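Local coordinates for fibronectin type III domain-containing protein (Simiduia agarivorans, PDB 6P2K) that probably hydrolyses beta-1,4-glucans such as xyloglucan, as a glycoside hydrolase family 74 enzyme whose catalytic part is built from seven-bladed beta-propellers, at residues A474-L479 with G498-K503; G509-V514 with M526-Y531; D513-P518 with R571-H576; Y531-V536 with T555-G560; A567-K572 with S586-V591. One frame throughout, in Å; residues are numbered along the deposited sequence.

The five contacts follow neighbouring blades of a beta-propeller in the catalytic part. Interaction 1 joins the start of one blade's third strand to the loop leaving its fourth. Interactions 2 and 4 pair strands within the next, their centres about 9 Å apart and joined where Met526 O meets Tyr534 N at 2.7 Å. Interaction 5 opens the following blade, about 9 Å from interaction 2 between centres. Interaction 3 links the first strands of these last two blades. Asp513, shared by interactions 2 and 3, binds one zinc ion, and Glu559 in interaction 4 binds another. Interaction 1 packs against interaction 2, centres about 10 Å apart, and lies about 19 Å from interactions 3 and 5.

Interaction 1 (A474-L479 with G498-K503); sequences AHNGRL and GGPNAK
Gly499 N donates to Gly477 O over 2.8 Å, almost straight at 169°, with the donor tilted by 15° from the carbonyl plane. The same oxygen receives a CA-H...O contact from Gly498 CA at 3.4 Å, so two successive glycines close on one acceptor. Beside them Arg478 and Gly498 form an antiparallel non-hydrogen-bonded pair, their CA atoms 4.4 Å apart; a CB on Gly498 would collide with Gly477 O.

The side-chain part belongs to Arg478. Its CG stands beside the backbone N, anti to the carbonyl carbon (chi1 -58°), which brings it 3.5 Å from Gly499 N. The guanidinium then turns one face to the loop: Gly499 CA lies 3.8 Å above the plane and over its centre, and Pro500 CD comes over the same face, 3.2 Å from Arg478 NH2. A CB on Gly499 would strike Arg478 NH1. Asn476 ND2 reaches Pro500 CD at 3.7 Å, while its OD1 bonds Thr467 OG1 and takes a weak bond from Arg478 NE.

The pair joins the start of strand 478-483 to the type I turn 499-502 that follows the last strand of this blade. Arg478 NH2 makes a weak bond to Gly319 O of the second subunit, which also packs on Pro500. Arg478 NH1 forms a salt bridge with Glu495, which probably offsets the buried charge; the flat cation can lie close to the backbone because Gly499 presents only a CA there, beside Pro500 CD.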
# COMPACT_ATOMS: atom_id res chain seq x y z
N ALA B 474 14.91 36.76 -2.81
CA ALA B 474 14.17 35.66 -3.43
C ALA B 474 14.45 35.60 -4.93
O ALA B 474 14.39 36.62 -5.63
CB ALA B 474 12.67 35.83 -3.18
N HIS B 475 14.74 34.40 -5.42
CA HIS B 475 15.21 34.27 -6.80
C HIS B 475 14.06 34.34 -7.81
O HIS B 475 14.22 34.93 -8.88
CB HIS B 475 16.00 32.97 -6.98
CG HIS B 475 17.33 32.99 -6.30
ND1 HIS B 475 17.87 31.87 -5.70
CD2 HIS B 475 18.21 33.99 -6.10
CE1 HIS B 475 19.04 32.19 -5.17
NE2 HIS B 475 19.27 33.47 -5.41
N ASN B 476 12.91 33.75 -7.49
CA ASN B 476 11.82 33.69 -8.46
C ASN B 476 10.53 33.30 -7.75
O ASN B 476 10.51 32.99 -6.56
CB ASN B 476 12.13 32.70 -9.59
CG ASN B 476 12.77 31.43 -9.08
OD1 ASN B 476 12.18 30.68 -8.31
ND2 ASN B 476 14.00 31.17 -9.52
N GLY B 477 9.44 33.33 -8.51
CA GLY B 477 8.14 32.93 -8.00
C GLY B 477 7.88 31.46 -8.23
O GLY B 477 8.06 30.95 -9.34
N ARG B 478 7.47 30.77 -7.17
CA ARG B 478 7.09 29.36 -7.22
C ARG B 478 5.88 29.16 -6.32
O ARG B 478 5.88 29.62 -5.18
CB ARG B 478 8.21 28.43 -6.77
CG ARG B 478 9.52 28.52 -7.51
CD ARG B 478 10.50 27.55 -6.89
NE ARG B 478 11.82 27.56 -7.52
CZ ARG B 478 12.24 26.63 -8.37
NH1 ARG B 478 11.45 25.62 -8.71
NH2 ARG B 478 13.46 26.72 -8.89
N LEU B 479 4.88 28.44 -6.82
CA LEU B 479 3.68 28.14 -6.05
C LEU B 479 3.76 26.70 -5.55
O LEU B 479 3.82 25.76 -6.35
CB LEU B 479 2.43 28.34 -6.91
CG LEU B 479 1.08 28.09 -6.24
CD1 LEU B 479 0.79 29.17 -5.20
CD2 LEU B 479 -0.01 28.02 -7.29
N GLY B 498 5.39 27.86 -11.67
CA GLY B 498 6.45 28.84 -11.54
C GLY B 498 7.85 28.30 -11.71
O GLY B 498 8.08 27.39 -12.52
N GLY B 499 8.80 28.85 -10.96
CA GLY B 499 10.19 28.49 -11.09
C GLY B 499 10.80 29.13 -12.32
O GLY B 499 10.11 29.79 -13.11
N PRO B 500 12.10 28.94 -12.52
CA PRO B 500 12.75 29.52 -13.71
C PRO B 500 12.30 28.90 -15.02
O PRO B 500 12.45 29.54 -16.06
CB PRO B 500 14.25 29.28 -13.46
CG PRO B 500 14.29 28.14 -12.49
CD PRO B 500 13.07 28.27 -11.63
N ASN B 501 11.74 27.69 -15.01
CA ASN B 501 11.23 27.09 -16.23
C ASN B 501 9.75 27.37 -16.46
O ASN B 501 9.15 26.79 -17.37
CB ASN B 501 11.49 25.58 -16.25
CG ASN B 501 11.05 24.89 -14.98
OD1 ASN B 501 9.91 25.03 -14.54
ND2 ASN B 501 11.95 24.11 -14.38
N ALA B 502 9.15 28.25 -15.65
CA ALA B 502 7.79 28.74 -15.87
C ALA B 502 6.78 27.59 -15.96
O ALA B 502 5.97 27.51 -16.89
CB ALA B 502 7.72 29.63 -17.12
N LYS B 503 6.85 26.70 -14.97
CA LYS B 503 5.90 25.59 -14.89
C LYS B 503 4.47 26.12 -14.87
O LYS B 503 4.18 27.14 -14.24
CB LYS B 503 6.20 24.77 -13.64
CG LYS B 503 5.24 23.63 -13.36
CD LYS B 503 5.63 22.94 -12.05
CE LYS B 503 4.82 21.68 -11.80
NZ LYS B 503 5.17 20.61 -12.79

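Interaction 2 (G509-V514 with M526-Y531); sequences GVLRDV and MFSSNY
The hairpin of strands 511-516 and 524-528, the first two of a propeller blade, is held at its open end by Gly509 to Leu511 against Ser528 and Ser529, beside the zinc site that Asp513 OD1 shares with Asp405. Ser528 OG donates to Gly509 O at 2.7 Å, arriving at the flank of the carbonyl, with a C=O...donor angle of 102°. It does so because OG is anti to the backbone N (chi1 -173°). Next to it Ser529 N bonds Val510 O at 2.9 Å, from 37° above the carbonyl plane.

Gly509 sits tightly among these groups: a CB there would run into Ser529 O, Ser528 OG and Tyr531 CD2, and Tyr531 CE2 already lies 3.5 Å from Gly509 N. Leu511 CD2 covers Ser528 CB at 3.8 Å. An alanine at Ser528 would probably leave Gly509 O without this donor and the open end of the hairpin less firmly held.

Further along, the strands run antiparallel. The bonds from Arg512 N to Phe527 O and from Phe527 N to Asp513 O are both weak, and Leu511 is the centre of an inverse gamma turn. Leu511 CA also makes a CA-H...O contact to Phe527 O at 3.2 Å. Val514 CG2 and Met526 CB pack at 3.9 Å, the two side chains lying side by side and pointing the same way.

Strand 532-536 continues the sheet beyond Met526, while Phe527 and Arg512 pack against strand 567-575 of the next blade, Arg512 also forming a cation-pi contact with Trp616.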
# COMPACT_ATOMS: atom_id res chain seq x y z
N GLY B 509 8.61 35.76 -12.14
CA GLY B 509 8.59 36.85 -11.17
C GLY B 509 8.08 36.38 -9.82
O GLY B 509 7.15 35.58 -9.72
N VAL B 510 8.72 36.89 -8.75
CA VAL B 510 8.35 36.51 -7.39
C VAL B 510 6.87 36.77 -7.16
O VAL B 510 6.36 37.85 -7.47
CB VAL B 510 9.22 37.28 -6.38
CG1 VAL B 510 8.68 37.11 -4.96
CG2 VAL B 510 10.67 36.81 -6.45
N LEU B 511 6.18 35.77 -6.62
CA LEU B 511 4.77 35.92 -6.25
C LEU B 511 4.72 36.63 -4.90
O LEU B 511 4.61 36.00 -3.84
CB LEU B 511 4.07 34.57 -6.20
CG LEU B 511 4.35 33.57 -7.32
CD1 LEU B 511 3.60 32.26 -7.09
CD2 LEU B 511 3.98 34.16 -8.67
N ARG B 512 4.80 37.96 -4.94
CA ARG B 512 4.97 38.71 -3.70
C ARG B 512 3.79 38.53 -2.76
O ARG B 512 3.96 38.60 -1.54
CB ARG B 512 5.22 40.19 -3.99
CG ARG B 512 5.77 40.91 -2.78
CD ARG B 512 6.24 42.32 -3.07
NE ARG B 512 6.70 42.96 -1.84
CZ ARG B 512 6.58 44.25 -1.58
NH1 ARG B 512 6.01 45.06 -2.47
NH2 ARG B 512 7.02 44.74 -0.43
N ASP B 513 2.59 38.29 -3.29
CA ASP B 513 1.52 37.79 -2.44
C ASP B 513 0.75 36.70 -3.18
O ASP B 513 0.69 36.67 -4.41
CB ASP B 513 0.55 38.89 -1.97
CG ASP B 513 -0.28 38.47 -0.74
OD1 ASP B 513 0.26 37.81 0.20
OD2 ASP B 513 -1.48 38.81 -0.71
N VAL B 514 0.19 35.80 -2.39
CA VAL B 514 -0.66 34.71 -2.83
C VAL B 514 -1.86 34.71 -1.88
O VAL B 514 -1.68 34.75 -0.66
CB VAL B 514 0.07 33.35 -2.77
CG1 VAL B 514 -0.89 32.20 -3.01
CG2 VAL B 514 1.24 33.32 -3.74
N MET B 526 -2.48 35.07 -7.41
CA MET B 526 -1.07 35.38 -7.17
C MET B 526 -0.62 36.43 -8.18
O MET B 526 -1.07 36.44 -9.32
CB MET B 526 -0.20 34.12 -7.27
CG MET B 526 -0.23 33.46 -8.65
SD MET B 526 -0.34 31.65 -8.56
CE MET B 526 -2.01 31.44 -7.94
N PHE B 527 0.29 37.31 -7.74
CA PHE B 527 0.83 38.35 -8.61
C PHE B 527 2.33 38.11 -8.77
O PHE B 527 3.09 38.21 -7.80
CB PHE B 527 0.56 39.75 -8.05
CG PHE B 527 0.59 40.84 -9.10
CD1 PHE B 527 1.78 41.18 -9.74
CD2 PHE B 527 -0.57 41.50 -9.46
CE1 PHE B 527 1.80 42.17 -10.71
CE2 PHE B 527 -0.56 42.50 -10.42
CZ PHE B 527 0.63 42.83 -11.05
N SER B 528 2.74 37.81 -10.00
CA SER B 528 4.14 37.60 -10.34
C SER B 528 4.77 38.95 -10.64
O SER B 528 4.40 39.61 -11.61
CB SER B 528 4.25 36.65 -11.53
OG SER B 528 5.60 36.30 -11.78
N SER B 529 5.73 39.35 -9.81
CA SER B 529 6.31 40.69 -9.89
C SER B 529 6.84 40.98 -11.28
O SER B 529 7.65 40.22 -11.83
CB SER B 529 7.43 40.84 -8.85
OG SER B 529 6.89 40.89 -7.54
N ASN B 530 6.37 42.09 -11.85
CA ASN B 530 6.73 42.59 -13.18
C ASN B 530 6.19 41.74 -14.31
O ASN B 530 6.64 41.88 -15.45
CB ASN B 530 8.25 42.76 -13.32
CG ASN B 530 8.81 43.78 -12.35
OD1 ASN B 530 9.75 43.49 -11.60
ND2 ASN B 530 8.23 44.97 -12.34
N TYR B 531 5.22 40.87 -14.03
CA TYR B 531 4.56 40.10 -15.08
C TYR B 531 3.05 40.28 -15.08
O TYR B 531 2.48 40.63 -16.12
CB TYR B 531 4.92 38.61 -14.96
CG TYR B 531 6.35 38.32 -15.36
CD1 TYR B 531 6.68 38.07 -16.68
CD2 TYR B 531 7.36 38.31 -14.41
CE1 TYR B 531 7.99 37.80 -17.05
CE2 TYR B 531 8.68 38.04 -14.77
CZ TYR B 531 8.98 37.79 -16.09
OH TYR B 531 10.29 37.53 -16.45

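Interaction 3 (D513-P518 with R571-H576); sequences DVAVSP and RKIAPH
Asp513 places its carboxylate against the backbone of Ile573: CG is anti to the backbone N (chi1 -161°), and OD2 accepts Ile573 N at 2.8 Å in a nearly straight bond. The N-H meets OD2 on its anti side, while OD1 is on the zinc ion. Ile573 CB approaches the same OD2 at 3.8 Å. Ile573 CG1 is anti to the carbonyl carbon (chi1 -61°), on the side of OD2, and CD1 extends beyond it (chi2 173°) to 3.7 Å from Asp513 O.

One step along, Ala515 CB rests 3.4 Å from Ile573 O and also touches Ile573 CB. Pro575 then fills the space between the strands. Its CG meets Val516 O at 3.6 Å, and its CB meets Pro518 CD at 3.9 Å, the two side chains crossing at about a right angle. A water spans the far end between Ser517 OG and His576 O, 2.6 Å from each and donating to the carbonyl.

The strands run parallel, 6.1 Å apart at closest approach, as expected of the first strands of successive propeller blades. Asp513 supplies the one direct hydrogen bond between the two segments: with one oxygen on zinc and the other on an N-H, its carboxylate is probably held against rotation and links the metal to the neighbouring blade.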
# COMPACT_ATOMS: atom_id res chain seq x y z
N ASP B 513 2.59 38.29 -3.29
CA ASP B 513 1.52 37.79 -2.44
C ASP B 513 0.75 36.70 -3.18
O ASP B 513 0.69 36.67 -4.41
CB ASP B 513 0.55 38.89 -1.97
CG ASP B 513 -0.28 38.47 -0.74
OD1 ASP B 513 0.26 37.81 0.20
OD2 ASP B 513 -1.48 38.81 -0.71
N VAL B 514 0.19 35.80 -2.39
CA VAL B 514 -0.66 34.71 -2.83
C VAL B 514 -1.86 34.71 -1.88
O VAL B 514 -1.68 34.75 -0.66
CB VAL B 514 0.07 33.35 -2.77
CG1 VAL B 514 -0.89 32.20 -3.01
CG2 VAL B 514 1.24 33.32 -3.74
N ALA B 515 -3.07 34.71 -2.44
CA ALA B 515 -4.25 34.83 -1.59
C ALA B 515 -5.38 33.96 -2.11
O ALA B 515 -5.59 33.85 -3.32
CB ALA B 515 -4.71 36.29 -1.50
N VAL B 516 -6.11 33.36 -1.18
CA VAL B 516 -7.21 32.45 -1.47
C VAL B 516 -8.52 33.23 -1.39
O VAL B 516 -8.71 34.07 -0.49
CB VAL B 516 -7.21 31.27 -0.48
CG1 VAL B 516 -8.37 30.35 -0.73
CG2 VAL B 516 -5.89 30.51 -0.58
N SER B 517 -9.42 32.97 -2.33
CA SER B 517 -10.73 33.62 -2.32
C SER B 517 -11.57 33.08 -1.17
O SER B 517 -11.81 31.87 -1.11
CB SER B 517 -11.45 33.39 -3.64
OG SER B 517 -12.85 33.52 -3.49
N PRO B 518 -12.04 33.93 -0.25
CA PRO B 518 -12.94 33.42 0.80
C PRO B 518 -14.26 32.92 0.25
O PRO B 518 -14.87 32.02 0.86
CB PRO B 518 -13.14 34.64 1.72
CG PRO B 518 -11.97 35.53 1.43
CD PRO B 518 -11.67 35.34 -0.03
N ARG B 571 1.72 43.96 -3.14
CA ARG B 571 2.13 43.66 -1.77
C ARG B 571 1.11 42.81 -1.04
O ARG B 571 1.49 41.96 -0.22
CB ARG B 571 2.39 44.96 -1.01
CG ARG B 571 2.64 44.79 0.49
CD ARG B 571 3.94 44.06 0.77
NE ARG B 571 4.27 44.07 2.20
CZ ARG B 571 3.76 43.22 3.09
NH1 ARG B 571 2.91 42.29 2.70
NH2 ARG B 571 4.11 43.31 4.36
N LYS B 572 -0.18 43.01 -1.31
CA LYS B 572 -1.23 42.19 -0.72
C LYS B 572 -2.38 42.08 -1.70
O LYS B 572 -2.77 43.07 -2.33
CB LYS B 572 -1.72 42.78 0.61
CG LYS B 572 -2.96 42.10 1.15
CD LYS B 572 -2.97 42.04 2.67
CE LYS B 572 -4.09 41.13 3.16
NZ LYS B 572 -4.41 41.38 4.59
N ILE B 573 -2.92 40.88 -1.83
CA ILE B 573 -4.11 40.62 -2.64
C ILE B 573 -5.27 40.38 -1.69
O ILE B 573 -5.17 39.58 -0.75
CB ILE B 573 -3.91 39.41 -3.57
CG1 ILE B 573 -2.75 39.67 -4.53
CG2 ILE B 573 -5.18 39.12 -4.34
CD1 ILE B 573 -2.39 38.46 -5.38
N ALA B 574 -6.38 41.08 -1.93
CA ALA B 574 -7.58 41.01 -1.09
C ALA B 574 -8.76 40.59 -1.95
O ALA B 574 -9.46 41.45 -2.51
CB ALA B 574 -7.84 42.34 -0.39
N PRO B 575 -9.01 39.29 -2.09
CA PRO B 575 -10.20 38.85 -2.84
C PRO B 575 -11.47 39.25 -2.12
O PRO B 575 -11.53 39.31 -0.88
CB PRO B 575 -10.04 37.33 -2.90
CG PRO B 575 -8.60 37.07 -2.56
CD PRO B 575 -8.22 38.15 -1.60
N HIS B 576 -12.51 39.52 -2.91
CA HIS B 576 -13.78 39.97 -2.36
C HIS B 576 -14.35 38.89 -1.44
O HIS B 576 -14.29 37.70 -1.77
CB HIS B 576 -14.74 40.31 -3.50
CG HIS B 576 -15.98 41.04 -3.07
ND1 HIS B 576 -16.98 40.44 -2.34
CD2 HIS B 576 -16.37 42.32 -3.28
CE1 HIS B 576 -17.94 41.33 -2.11
NE2 HIS B 576 -17.59 42.47 -2.68
O HOH W 1 -13.32 36.10 -3.56

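Interaction 4 (Y531-V536 with T555-G560); sequences YGMYMV and TQIYEG. With ZN (zinc ion), chain P.
The ring of Tyr534 and the side chain of Gln556 meet obliquely, with ring and amide planes 81° apart and Gln556 CB 3.4 Å from Tyr534 CE2. The ring of Tyr558 is approached at its edge, where Met533 N lies near the ring plane; its OH bonds Ala567 N of the next strand.

On the other side of the sheet from Tyr534, Ile557 fits between two methionines. Its CG1 stands between the backbone N and the carbonyl carbon (chi1 70°), and CD1 packs 4.0 Å from Met533 CG. The CG2 branch meets Met535, whose side chain crosses that of the isoleucine at about a right angle.

Met533 O is gripped twice, by Ile557 N at 3.0 Å and by Tyr558 N at 3.3 Å, the mark of a classic beta bulge. Beyond it regular antiparallel pairing resumes, with Met535 N 2.6 Å from Thr555 O and in the carbonyl plane. At the other end Gly560 N donates to Tyr531 O at 2.7 Å, from above that carbonyl's plane. A CB on Gly532 would collide with Tyr558 O.

These are the last two strands of the blade. Glu559, past the bulge, turns away from strand 532-536 and holds zinc with both oxygens, OE1 at 2.0 Å and OE2 at 2.2 Å, alongside Asp562, Asp566 and a water. The metal probably offsets the mutual repulsion of the three carboxylates, and it links the end of strand 555-559 to Asp562 and Asp566, which lie between it and strand 567-575.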
# COMPACT_ATOMS: atom_id res chain seq x y z
N TYR B 531 5.22 40.87 -14.03
CA TYR B 531 4.56 40.10 -15.08
C TYR B 531 3.05 40.28 -15.08
O TYR B 531 2.48 40.63 -16.12
CB TYR B 531 4.92 38.61 -14.96
CG TYR B 531 6.35 38.32 -15.36
CD1 TYR B 531 6.68 38.07 -16.68
CD2 TYR B 531 7.36 38.31 -14.41
CE1 TYR B 531 7.99 37.80 -17.05
CE2 TYR B 531 8.68 38.04 -14.77
CZ TYR B 531 8.98 37.79 -16.09
OH TYR B 531 10.29 37.53 -16.45
N GLY B 532 2.39 40.07 -13.95
CA GLY B 532 0.97 40.29 -13.86
C GLY B 532 0.33 39.36 -12.84
O GLY B 532 1.02 38.68 -12.08
N MET B 533 -1.00 39.34 -12.85
CA MET B 533 -1.77 38.55 -11.90
C MET B 533 -2.27 37.28 -12.55
O MET B 533 -2.78 37.30 -13.68
CB MET B 533 -2.95 39.34 -11.34
CG MET B 533 -3.63 38.62 -10.18
SD MET B 533 -4.78 39.66 -9.26
CE MET B 533 -3.65 40.50 -8.15
N TYR B 534 -2.15 36.17 -11.83
CA TYR B 534 -2.52 34.85 -12.32
C TYR B 534 -3.44 34.18 -11.32
O TYR B 534 -3.51 34.56 -10.15
CB TYR B 534 -1.28 33.99 -12.60
CG TYR B 534 -0.40 34.59 -13.67
CD1 TYR B 534 0.45 35.66 -13.38
CD2 TYR B 534 -0.42 34.10 -14.97
CE1 TYR B 534 1.25 36.21 -14.36
CE2 TYR B 534 0.38 34.65 -15.95
CZ TYR B 534 1.21 35.71 -15.64
OH TYR B 534 2.00 36.26 -16.62
N MET B 535 -4.15 33.16 -11.80
CA MET B 535 -5.21 32.53 -11.03
C MET B 535 -5.14 31.03 -11.20
O MET B 535 -4.96 30.53 -12.32
CB MET B 535 -6.58 33.05 -11.49
CG MET B 535 -7.77 32.42 -10.79
SD MET B 535 -9.30 33.30 -11.17
CE MET B 535 -9.58 32.79 -12.87
N VAL B 536 -5.24 30.30 -10.09
CA VAL B 536 -5.53 28.88 -10.11
C VAL B 536 -7.03 28.75 -9.88
O VAL B 536 -7.52 28.99 -8.77
CB VAL B 536 -4.72 28.12 -9.05
CG1 VAL B 536 -5.18 26.67 -8.98
CG2 VAL B 536 -3.23 28.19 -9.38
N THR B 555 -4.11 30.47 -15.00
CA THR B 555 -4.82 31.43 -15.83
C THR B 555 -4.28 32.83 -15.57
O THR B 555 -4.22 33.26 -14.41
CB THR B 555 -6.32 31.39 -15.55
OG1 THR B 555 -6.80 30.05 -15.65
CG2 THR B 555 -7.08 32.28 -16.54
N GLN B 556 -3.89 33.53 -16.62
CA GLN B 556 -3.53 34.93 -16.49
C GLN B 556 -4.79 35.78 -16.55
O GLN B 556 -5.61 35.63 -17.46
CB GLN B 556 -2.56 35.35 -17.59
CG GLN B 556 -2.03 36.77 -17.41
CD GLN B 556 -1.11 37.21 -18.53
OE1 GLN B 556 -0.08 36.58 -18.79
NE2 GLN B 556 -1.47 38.29 -19.20
N ILE B 557 -4.95 36.68 -15.58
CA ILE B 557 -6.09 37.59 -15.56
C ILE B 557 -5.69 39.05 -15.68
O ILE B 557 -6.57 39.90 -15.87
CB ILE B 557 -6.97 37.38 -14.31
CG1 ILE B 557 -6.27 37.85 -13.04
CG2 ILE B 557 -7.36 35.91 -14.18
CD1 ILE B 557 -7.12 37.66 -11.80
N TYR B 558 -4.39 39.38 -15.60
CA TYR B 558 -3.96 40.76 -15.71
C TYR B 558 -2.50 40.81 -16.15
O TYR B 558 -1.65 40.18 -15.52
CB TYR B 558 -4.13 41.49 -14.37
CG TYR B 558 -3.64 42.92 -14.38
CD1 TYR B 558 -4.39 43.93 -14.97
CD2 TYR B 558 -2.42 43.26 -13.80
CE1 TYR B 558 -3.94 45.24 -14.98
CE2 TYR B 558 -1.96 44.57 -13.80
CZ TYR B 558 -2.73 45.56 -14.40
OH TYR B 558 -2.29 46.86 -14.41
N GLU B 559 -2.21 41.54 -17.23
CA GLU B 559 -0.83 41.78 -17.64
C GLU B 559 -0.29 42.99 -16.89
O GLU B 559 -0.94 44.04 -16.83
CB GLU B 559 -0.70 42.01 -19.15
CG GLU B 559 -1.39 43.25 -19.76
CD GLU B 559 -0.54 44.54 -19.82
OE1 GLU B 559 -1.10 45.60 -20.16
OE2 GLU B 559 0.67 44.54 -19.52
N GLY B 560 0.89 42.83 -16.30
CA GLY B 560 1.55 43.91 -15.61
C GLY B 560 2.96 44.12 -16.14
O GLY B 560 3.92 44.19 -15.37
ZN ZN P . 0.55 46.71 -19.80
O HOH W 2 -6.85 28.03 -13.66
O HOH W 3 -0.40 48.31 -20.73

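Interaction 5 (A567-K572 with S586-V591); sequences ARIARK and SSTGGV
Strands 567-575 and 582-588 form the hairpin that begins a propeller blade, and Ala567 to Lys572 meet Ser586 to Gly590 at its open end. Thr588 N donates to Ile569 O at 2.7 Å, and Arg571 N to Ser586 O at 3.0 Å. Ser586 N returns a bond to Lys572 O, nearly along the C=O axis. Arg568 N reaches Gly589 O less directly, from 60° out of the carbonyl plane.

Ser587 carries OG anti to its backbone N (chi1 173°), from where it donates to Val591 O at 2.7 Å. The same OG lies 3.2 Å from Ala567 CB, and the CB atoms of Ser587 and Ala567 are only 3.5 Å apart, a tight fit. An alanine at Ser587 would probably deprive Val591 O of this donor and let the bend through Gly589 and Gly590 shift, although Trp595 NE1 could still bond that oxygen.

Thr588 works with both branches: OG1 touches Ile569 CG2 at 3.4 Å, the side chains crossing at about a right angle, and CG2 packs on Arg571 CB at 3.6 Å. Gly590 has positive phi, and a CB there would clash with Arg568 CG. Beyond the pair, Arg568 reaches back to Gly560 and Asn530, while Ser586 OG bonds Ala618 O.

The axes of the short segments lie 104° apart, and the chain turns corners at Arg571 and Gly589; the hairpin supplies the first two strands of an antiparallel propeller blade.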
# COMPACT_ATOMS: atom_id res chain seq x y z
N ALA B 567 -0.23 48.17 -13.07
CA ALA B 567 0.32 47.73 -11.80
C ALA B 567 1.27 46.56 -12.07
O ALA B 567 0.94 45.65 -12.83
CB ALA B 567 -0.80 47.30 -10.86
N ARG B 568 2.46 46.60 -11.46
CA ARG B 568 3.49 45.62 -11.77
C ARG B 568 3.95 44.78 -10.59
O ARG B 568 4.55 43.72 -10.81
CB ARG B 568 4.71 46.30 -12.41
CG ARG B 568 4.39 46.99 -13.73
CD ARG B 568 5.64 47.19 -14.58
NE ARG B 568 6.15 45.94 -15.14
CZ ARG B 568 7.32 45.82 -15.75
NH1 ARG B 568 8.11 46.88 -15.89
NH2 ARG B 568 7.71 44.65 -16.24
N ILE B 569 3.70 45.21 -9.35
CA ILE B 569 4.05 44.45 -8.16
C ILE B 569 2.91 44.60 -7.16
O ILE B 569 2.39 45.70 -6.96
CB ILE B 569 5.38 44.92 -7.53
CG1 ILE B 569 6.52 44.79 -8.53
CG2 ILE B 569 5.69 44.12 -6.28
CD1 ILE B 569 7.77 45.56 -8.13
N ALA B 570 2.52 43.50 -6.53
CA ALA B 570 1.48 43.51 -5.51
C ALA B 570 2.08 43.18 -4.15
O ALA B 570 2.86 42.23 -4.03
CB ALA B 570 0.36 42.52 -5.84
N ARG B 571 1.72 43.96 -3.14
CA ARG B 571 2.13 43.66 -1.77
C ARG B 571 1.11 42.81 -1.04
O ARG B 571 1.49 41.96 -0.22
CB ARG B 571 2.39 44.96 -1.01
CG ARG B 571 2.64 44.79 0.49
CD ARG B 571 3.94 44.06 0.77
NE ARG B 571 4.27 44.07 2.20
CZ ARG B 571 3.76 43.22 3.09
NH1 ARG B 571 2.91 42.29 2.70
NH2 ARG B 571 4.11 43.31 4.36
N LYS B 572 -0.18 43.01 -1.31
CA LYS B 572 -1.23 42.19 -0.72
C LYS B 572 -2.38 42.08 -1.70
O LYS B 572 -2.77 43.07 -2.33
CB LYS B 572 -1.72 42.78 0.61
CG LYS B 572 -2.96 42.10 1.15
CD LYS B 572 -2.97 42.04 2.67
CE LYS B 572 -4.09 41.13 3.16
NZ LYS B 572 -4.41 41.38 4.59
N SER B 586 -3.00 45.84 -3.56
CA SER B 586 -2.21 47.06 -3.43
C SER B 586 -1.01 46.95 -4.36
O SER B 586 -0.19 46.04 -4.21
CB SER B 586 -1.77 47.27 -1.98
OG SER B 586 -1.19 46.09 -1.45
N SER B 587 -0.92 47.86 -5.32
CA SER B 587 0.18 47.88 -6.27
C SER B 587 1.33 48.70 -5.72
O SER B 587 1.14 49.84 -5.30
CB SER B 587 -0.28 48.46 -7.60
OG SER B 587 0.82 48.65 -8.48
N THR B 588 2.53 48.11 -5.73
CA THR B 588 3.73 48.80 -5.26
C THR B 588 4.78 48.90 -6.35
O THR B 588 5.94 49.20 -6.06
CB THR B 588 4.30 48.10 -4.03
OG1 THR B 588 4.89 46.85 -4.41
CG2 THR B 588 3.20 47.84 -3.01
N GLY B 589 4.40 48.65 -7.60
CA GLY B 589 5.29 48.84 -8.73
C GLY B 589 4.50 49.35 -9.91
O GLY B 589 3.30 49.09 -10.04
N GLY B 590 5.19 50.08 -10.78
CA GLY B 590 4.50 50.70 -11.90
C GLY B 590 3.52 51.75 -11.40
O GLY B 590 3.88 52.64 -10.62
N VAL B 591 2.27 51.66 -11.84
CA VAL B 591 1.22 52.52 -11.31
C VAL B 591 0.78 51.94 -9.97
O VAL B 591 0.17 50.87 -9.91
CB VAL B 591 0.04 52.63 -12.29
CG1 VAL B 591 -1.04 53.53 -11.71
CG2 VAL B 591 0.50 53.15 -13.64